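D-alanyl-lipoteichoic acid synthetase (Streptococcus pneumoniae, PDB 3BMA) probably takes part in the D-alanylation of lipoteichoic acid during cell wall biogenesis, as a membrane-bound member of the DltD family. Local coordinates at residues A119-Y124 with Q152-V157; A146-L151 with K165-E170. The protein carries 1 engineered substitution. All coordinates share one frame; numbering follows the deposited sequence.

Contact 1 (A119-Y124 with Q152-V157); sequences AAFQQY and QQFPNV
Gln153 OE1 is the best-held polar atom, gripped by one hydrogen bond, to Tyr116 OH outside the two segments. At the other end of the same amide, NE2 has one bond, to Pro118 O, just before 119-124. No hydrogen bond joins the two segments themselves. CG of Gln153 stands anti to the backbone N (chi1 170°), and the chain then bends at chi2. This carries the amide across to the Phe121 ring, with Gln153 CD 3.6 Å from Phe121 CD2. The amide and ring planes are 38° apart, so the groups cross obliquely and do not stack. Gln153 NE2 also lies 3.4 Å from the aliphatic CG of Gln122. Gln122 CG reaches the edge of the Phe154 ring, 3.6 Å from Phe154 CE2 and near the ring plane. One face of Phe154 is covered by its own neighbour, Gln153 CG, 3.5 Å above the ring centre. Phe154 CE1 in turn meets the edge of Phe121, 3.9 Å from Phe121 CE2. Phe154 is the first residue to leave the helix 141-153, and the far end of its ring reaches helix 118-124. Phe121 is also packed by Leu84 and Phe88 of helix 83-90. Phe193 of the second subunit meets Phe154 edge-to-face, and Phe197 of that subunit packs on Gln122. The contact is therefore mainly apolar; each polar atom of the Gln153 amide has a partner, and the two bonds hold its rotation beside the Phe121 ring.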
loop_
_atom_site.group_PDB
_atom_site.type_symbol
_atom_site.label_atom_id
_atom_site.label_comp_id
_atom_site.label_asym_id
_atom_site.label_seq_id
_atom_site.Cartn_x
_atom_site.Cartn_y
_atom_site.Cartn_z
ATOM N N ALA C 119 -2.700 -0.797 -35.808
ATOM C CA ALA C 119 -1.265 -1.060 -35.912
ATOM C C ALA C 119 -0.434 0.209 -35.760
ATOM O O ALA C 119 0.684 0.162 -35.249
ATOM C CB ALA C 119 -0.941 -1.758 -37.240
ATOM N N ALA C 120 -0.983 1.337 -36.208
ATOM C CA ALA C 120 -0.344 2.646 -36.049
ATOM C C ALA C 120 -0.424 3.162 -34.610
ATOM O O ALA C 120 0.575 3.627 -34.064
ATOM C CB ALA C 120 -0.942 3.662 -37.022
ATOM N N PHE C 121 -1.610 3.062 -34.006
ATOM C CA PHE C 121 -1.855 3.483 -32.614
ATOM C C PHE C 121 -0.874 2.900 -31.596
ATOM O O PHE C 121 -0.405 3.619 -30.714
ATOM C CB PHE C 121 -3.289 3.121 -32.201
ATOM C CG PHE C 121 -3.702 3.657 -30.849
ATOM C CD1 PHE C 121 -4.341 4.886 -30.746
ATOM C CD2 PHE C 121 -3.481 2.921 -29.682
ATOM C CE1 PHE C 121 -4.725 5.389 -29.507
ATOM C CE2 PHE C 121 -3.867 3.415 -28.439
ATOM C CZ PHE C 121 -4.491 4.651 -28.351
ATOM N N GLN C 122 -0.592 1.601 -31.728
ATOM C CA GLN C 122 0.256 0.825 -30.815
ATOM C C GLN C 122 1.649 1.413 -30.624
ATOM O O GLN C 122 2.249 1.280 -29.553
ATOM C CB GLN C 122 0.423 -0.596 -31.355
ATOM C CG GLN C 122 -0.780 -1.494 -31.190
ATOM C CD GLN C 122 -0.685 -2.779 -31.995
ATOM O OE1 GLN C 122 -1.503 -3.684 -31.829
ATOM N NE2 GLN C 122 0.314 -2.868 -32.870
ATOM N N GLN C 123 2.153 2.051 -31.676
ATOM C CA GLN C 123 3.487 2.614 -31.680
ATOM C C GLN C 123 3.606 3.879 -30.836
ATOM O O GLN C 123 4.679 4.167 -30.306
ATOM C CB GLN C 123 3.933 2.888 -33.117
ATOM C CG GLN C 123 3.957 1.644 -34.000
ATOM C CD GLN C 123 4.412 1.937 -35.422
ATOM O OE1 GLN C 123 5.475 2.525 -35.642
ATOM N NE2 GLN C 123 3.608 1.521 -36.396
ATOM N N TYR C 124 2.508 4.620 -30.696
ATOM C CA TYR C 124 2.560 5.947 -30.076
ATOM C C TYR C 124 1.930 5.997 -28.679
ATOM O O TYR C 124 1.988 7.022 -27.998
ATOM C CB TYR C 124 1.945 7.010 -31.004
ATOM C CG TYR C 124 2.284 6.835 -32.479
ATOM C CD1 TYR C 124 3.610 6.753 -32.913
ATOM C CD2 TYR C 124 1.274 6.768 -33.439
ATOM C CE1 TYR C 124 3.916 6.582 -34.257
ATOM C CE2 TYR C 124 1.570 6.608 -34.788
ATOM C CZ TYR C 124 2.893 6.511 -35.190
ATOM O OH TYR C 124 3.196 6.351 -36.527
ATOM N N GLN C 152 -11.151 -1.744 -26.875
ATOM C CA GLN C 152 -11.328 -2.169 -28.258
ATOM C C GLN C 152 -9.964 -2.374 -28.910
ATOM O O GLN C 152 -9.766 -3.328 -29.664
ATOM C CB GLN C 152 -12.133 -1.134 -29.045
ATOM C CG GLN C 152 -13.639 -1.227 -28.861
ATOM C CD GLN C 152 -14.382 -0.024 -29.423
ATOM O OE1 GLN C 152 -13.842 0.745 -30.219
ATOM N NE2 GLN C 152 -15.631 0.144 -29.002
ATOM N N GLN C 153 -9.033 -1.471 -28.601
ATOM C CA GLN C 153 -7.673 -1.489 -29.140
ATOM C C GLN C 153 -6.841 -2.600 -28.513
ATOM O O GLN C 153 -6.261 -3.420 -29.219
ATOM C CB GLN C 153 -7.000 -0.131 -28.906
ATOM C CG GLN C 153 -5.509 -0.085 -29.214
ATOM C CD GLN C 153 -5.205 -0.032 -30.692
ATOM O OE1 GLN C 153 -6.002 0.459 -31.484
ATOM N NE2 GLN C 153 -4.048 -0.538 -31.072
ATOM N N PHE C 154 -6.772 -2.602 -27.183
ATOM C CA PHE C 154 -6.062 -3.634 -26.440
ATOM C C PHE C 154 -7.041 -4.367 -25.527
ATOM O O PHE C 154 -7.238 -3.948 -24.383
ATOM C CB PHE C 154 -4.966 -3.032 -25.560
ATOM C CG PHE C 154 -4.021 -2.098 -26.268
ATOM C CD1 PHE C 154 -3.950 -0.758 -25.894
ATOM C CD2 PHE C 154 -3.166 -2.561 -27.261
ATOM C CE1 PHE C 154 -3.062 0.108 -26.515
ATOM C CE2 PHE C 154 -2.273 -1.695 -27.890
ATOM C CZ PHE C 154 -2.221 -0.362 -27.517
ATOM N N PRO C 155 -7.647 -5.470 -26.013
ATOM C CA PRO C 155 -8.570 -6.266 -25.188
ATOM C C PRO C 155 -7.931 -6.799 -23.900
ATOM O O PRO C 155 -8.607 -6.902 -22.874
ATOM C CB PRO C 155 -8.970 -7.417 -26.116
ATOM C CG PRO C 155 -8.727 -6.898 -27.491
ATOM C CD PRO C 155 -7.513 -6.031 -27.370
ATOM N N ASN C 156 -6.639 -7.119 -23.959
ATOM C CA ASN C 156 -5.871 -7.489 -22.773
ATOM C C ASN C 156 -4.850 -6.412 -22.396
ATOM O O ASN C 156 -3.645 -6.665 -22.361
ATOM C CB ASN C 156 -5.191 -8.851 -22.969
ATOM C CG ASN C 156 -6.158 -10.013 -22.837
ATOM O OD1 ASN C 156 -7.163 -9.933 -22.127
ATOM N ND2 ASN C 156 -5.850 -11.112 -23.516
ATOM N N VAL C 157 -5.353 -5.214 -22.111
ATOM C CA VAL C 157 -4.527 -4.061 -21.737
ATOM C C VAL C 157 -3.948 -4.225 -20.320
ATOM O O VAL C 157 -4.484 -4.982 -19.506
ATOM C CB VAL C 157 -5.347 -2.721 -21.892
ATOM C CG1 VAL C 157 -6.426 -2.571 -20.810
ATOM C CG2 VAL C 157 -4.443 -1.495 -21.956
#

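Contact 2 (A146-L151 with K165-E170); sequences AATRLL and KLASKE
Ala147 and Ala167 point their CB atoms at each other across two helices, with CA atoms 5.0 Å apart. Ala147 CB and Ala167 CB are 4.0 Å apart, and Ala147 CB comes even nearer to the backbone, 3.6 Å from Ala167 N. Such small side chains let the backbones approach this closely. Ala147 CB also touches the root of Leu166, 3.8 Å from Leu166 CB. The Leu166 side chain also touches Phe133 and Leu134 of helix 127-136. The Ala167 methyl faces two partners of helix 141-153 one turn apart. Leu151 CD1 lies 3.9 Å from Ala167 CB. CG of Leu151 stands anti to the carbonyl carbon (chi1 -70°). This is a helix-helix contact between 141-153 and the last turn of 160-167, within the helical part of the chain that lies between the sheet strands 101-105 and 291-296. Helix 160-167 ends in a Schellman motif: Glu170 N bonds to Lys165 O, Lys169 N bonds weakly to Leu166 O, and Lys169 has positive phi. Thr148 presents OG1, not its methyl, to Ala167 CB. The torsion that sets OG1 beside the backbone N (chi1 -53°) also lets it hydrogen-bond to Gln144 O, one turn back in its own helix, while Gln144 NE2 bonds to Ala167 O. A bound glycerol, probably from crystallisation, lies about 3 Å from the Thr148 side chain.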
loop_
_atom_site.group_PDB
_atom_site.type_symbol
_atom_site.label_atom_id
_atom_site.label_comp_id
_atom_site.label_asym_id
_atom_site.label_seq_id
_atom_site.Cartn_x
_atom_site.Cartn_y
_atom_site.Cartn_z
ATOM N N ALA C 146 -13.143 6.995 -23.674
ATOM C CA ALA C 146 -11.736 6.720 -23.981
ATOM C C ALA C 146 -11.275 5.367 -23.446
ATOM O O ALA C 146 -10.404 4.727 -24.039
ATOM C CB ALA C 146 -10.844 7.835 -23.449
ATOM N N ALA C 147 -11.865 4.944 -22.325
ATOM C CA ALA C 147 -11.614 3.621 -21.757
ATOM C C ALA C 147 -12.163 2.542 -22.668
ATOM O O ALA C 147 -11.528 1.503 -22.857
ATOM C CB ALA C 147 -12.237 3.506 -20.379
ATOM N N THR C 148 -13.350 2.802 -23.219
ATOM C CA THR C 148 -14.024 1.904 -24.156
ATOM C C THR C 148 -13.177 1.714 -25.410
ATOM O O THR C 148 -12.991 0.589 -25.870
ATOM C CB THR C 148 -15.421 2.447 -24.535
ATOM O OG1 THR C 148 -16.167 2.717 -23.341
ATOM C CG2 THR C 148 -16.194 1.454 -25.395
ATOM N N ARG C 149 -12.648 2.816 -25.939
ATOM C CA ARG C 149 -11.778 2.769 -27.112
ATOM C C ARG C 149 -10.470 2.033 -26.846
ATOM O O ARG C 149 -9.932 1.397 -27.749
ATOM C CB ARG C 149 -11.494 4.175 -27.640
ATOM C CG ARG C 149 -12.706 4.855 -28.234
ATOM C CD ARG C 149 -13.127 4.214 -29.540
ATOM N NE ARG C 149 -12.463 4.826 -30.684
ATOM C CZ ARG C 149 -12.438 4.295 -31.902
ATOM N NH1 ARG C 149 -13.036 3.135 -32.138
ATOM N NH2 ARG C 149 -11.817 4.926 -32.887
ATOM N N LEU C 150 -9.975 2.116 -25.610
ATOM C CA LEU C 150 -8.758 1.408 -25.205
ATOM C C LEU C 150 -8.937 -0.107 -25.166
ATOM O O LEU C 150 -8.068 -0.846 -25.626
ATOM C CB LEU C 150 -8.245 1.913 -23.854
ATOM C CG LEU C 150 -7.066 2.887 -23.855
ATOM C CD1 LEU C 150 -6.697 3.229 -22.426
ATOM C CD2 LEU C 150 -5.867 2.313 -24.584
ATOM N N LEU C 151 -10.072 -0.556 -24.636
ATOM C CA LEU C 151 -10.394 -1.984 -24.566
ATOM C C LEU C 151 -10.747 -2.589 -25.927
ATOM O O LEU C 151 -10.671 -3.802 -26.104
ATOM C CB LEU C 151 -11.522 -2.236 -23.564
ATOM C CG LEU C 151 -11.185 -2.048 -22.082
ATOM C CD1 LEU C 151 -12.441 -1.809 -21.278
ATOM C CD2 LEU C 151 -10.406 -3.233 -21.521
ATOM N N LYS C 165 -13.533 -0.654 -15.341
ATOM C CA LYS C 165 -14.345 0.114 -14.384
ATOM C C LYS C 165 -14.744 1.471 -14.951
ATOM O O LYS C 165 -15.890 1.895 -14.810
ATOM C CB LYS C 165 -13.605 0.309 -13.057
ATOM C CG LYS C 165 -13.727 -0.859 -12.095
ATOM C CD LYS C 165 -13.295 -0.474 -10.687
ATOM C CE LYS C 165 -13.501 -1.629 -9.714
ATOM N NZ LYS C 165 -13.222 -1.251 -8.296
ATOM N N LEU C 166 -13.791 2.140 -15.596
ATOM C CA LEU C 166 -14.046 3.418 -16.252
ATOM C C LEU C 166 -14.991 3.279 -17.443
ATOM O O LEU C 166 -15.853 4.131 -17.650
ATOM C CB LEU C 166 -12.735 4.075 -16.689
ATOM C CG LEU C 166 -11.792 4.614 -15.613
ATOM C CD1 LEU C 166 -10.658 5.371 -16.273
ATOM C CD2 LEU C 166 -12.526 5.519 -14.642
ATOM N N ALA C 167 -14.830 2.196 -18.202
ATOM C CA ALA C 167 -15.675 1.904 -19.361
ATOM C C ALA C 167 -17.126 1.597 -18.978
ATOM O O ALA C 167 -18.045 1.925 -19.725
ATOM C CB ALA C 167 -15.088 0.754 -20.161
ATOM N N SER C 168 -17.321 0.982 -17.814
ATOM C CA SER C 168 -18.650 0.580 -17.352
ATOM C C SER C 168 -19.330 1.607 -16.443
ATOM O O SER C 168 -20.310 1.276 -15.770
ATOM C CB SER C 168 -18.569 -0.771 -16.635
ATOM O OG SER C 168 -18.133 -1.788 -17.516
ATOM N N LYS C 169 -18.807 2.837 -16.431
ATOM C CA LYS C 169 -19.272 3.937 -15.557
ATOM C C LYS C 169 -19.181 3.646 -14.046
ATOM O O LYS C 169 -19.811 4.333 -13.236
ATOM C CB LYS C 169 -20.691 4.409 -15.934
ATOM C CG LYS C 169 -20.778 5.326 -17.150
ATOM C CD LYS C 169 -20.537 6.789 -16.784
ATOM C CE LYS C 169 -20.862 7.712 -17.952
ATOM N NZ LYS C 169 -20.742 9.149 -17.581
ATOM N N GLU C 170 -18.396 2.635 -13.678
ATOM C CA GLU C 170 -18.199 2.270 -12.281
ATOM C C GLU C 170 -17.208 3.212 -11.624
ATOM O O GLU C 170 -16.252 3.671 -12.259
ATOM C CB GLU C 170 -17.686 0.837 -12.155
ATOM C CG GLU C 170 -18.714 -0.245 -12.439
ATOM C CD GLU C 170 -18.113 -1.638 -12.385
ATOM O OE1 GLU C 170 -17.325 -1.922 -11.455
ATOM O OE2 GLU C 170 -18.429 -2.453 -13.275
#

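Contacts 1 and 2 share helix 141-153, and their centres are 14 Å apart. Contact 2 uses 146-151 and contact 1 begins at 152, in the last two residues of the helix. Their segments alternate along the chain. The segments of the two contacts touch, with Val157 CG1 4.1 Å from Leu151 CD2, while CD1 of the same leucine serves contact 2. Helix 83-90 lies beside both, since Phe88 packs on Phe121 of contact 1 and on Ala146 and Leu150 of segment 146-151. They differ in surroundings. Contact 1 borders the second subunit, whereas no other protein chain touches the segments of contact 2, which has the glycerol beside it.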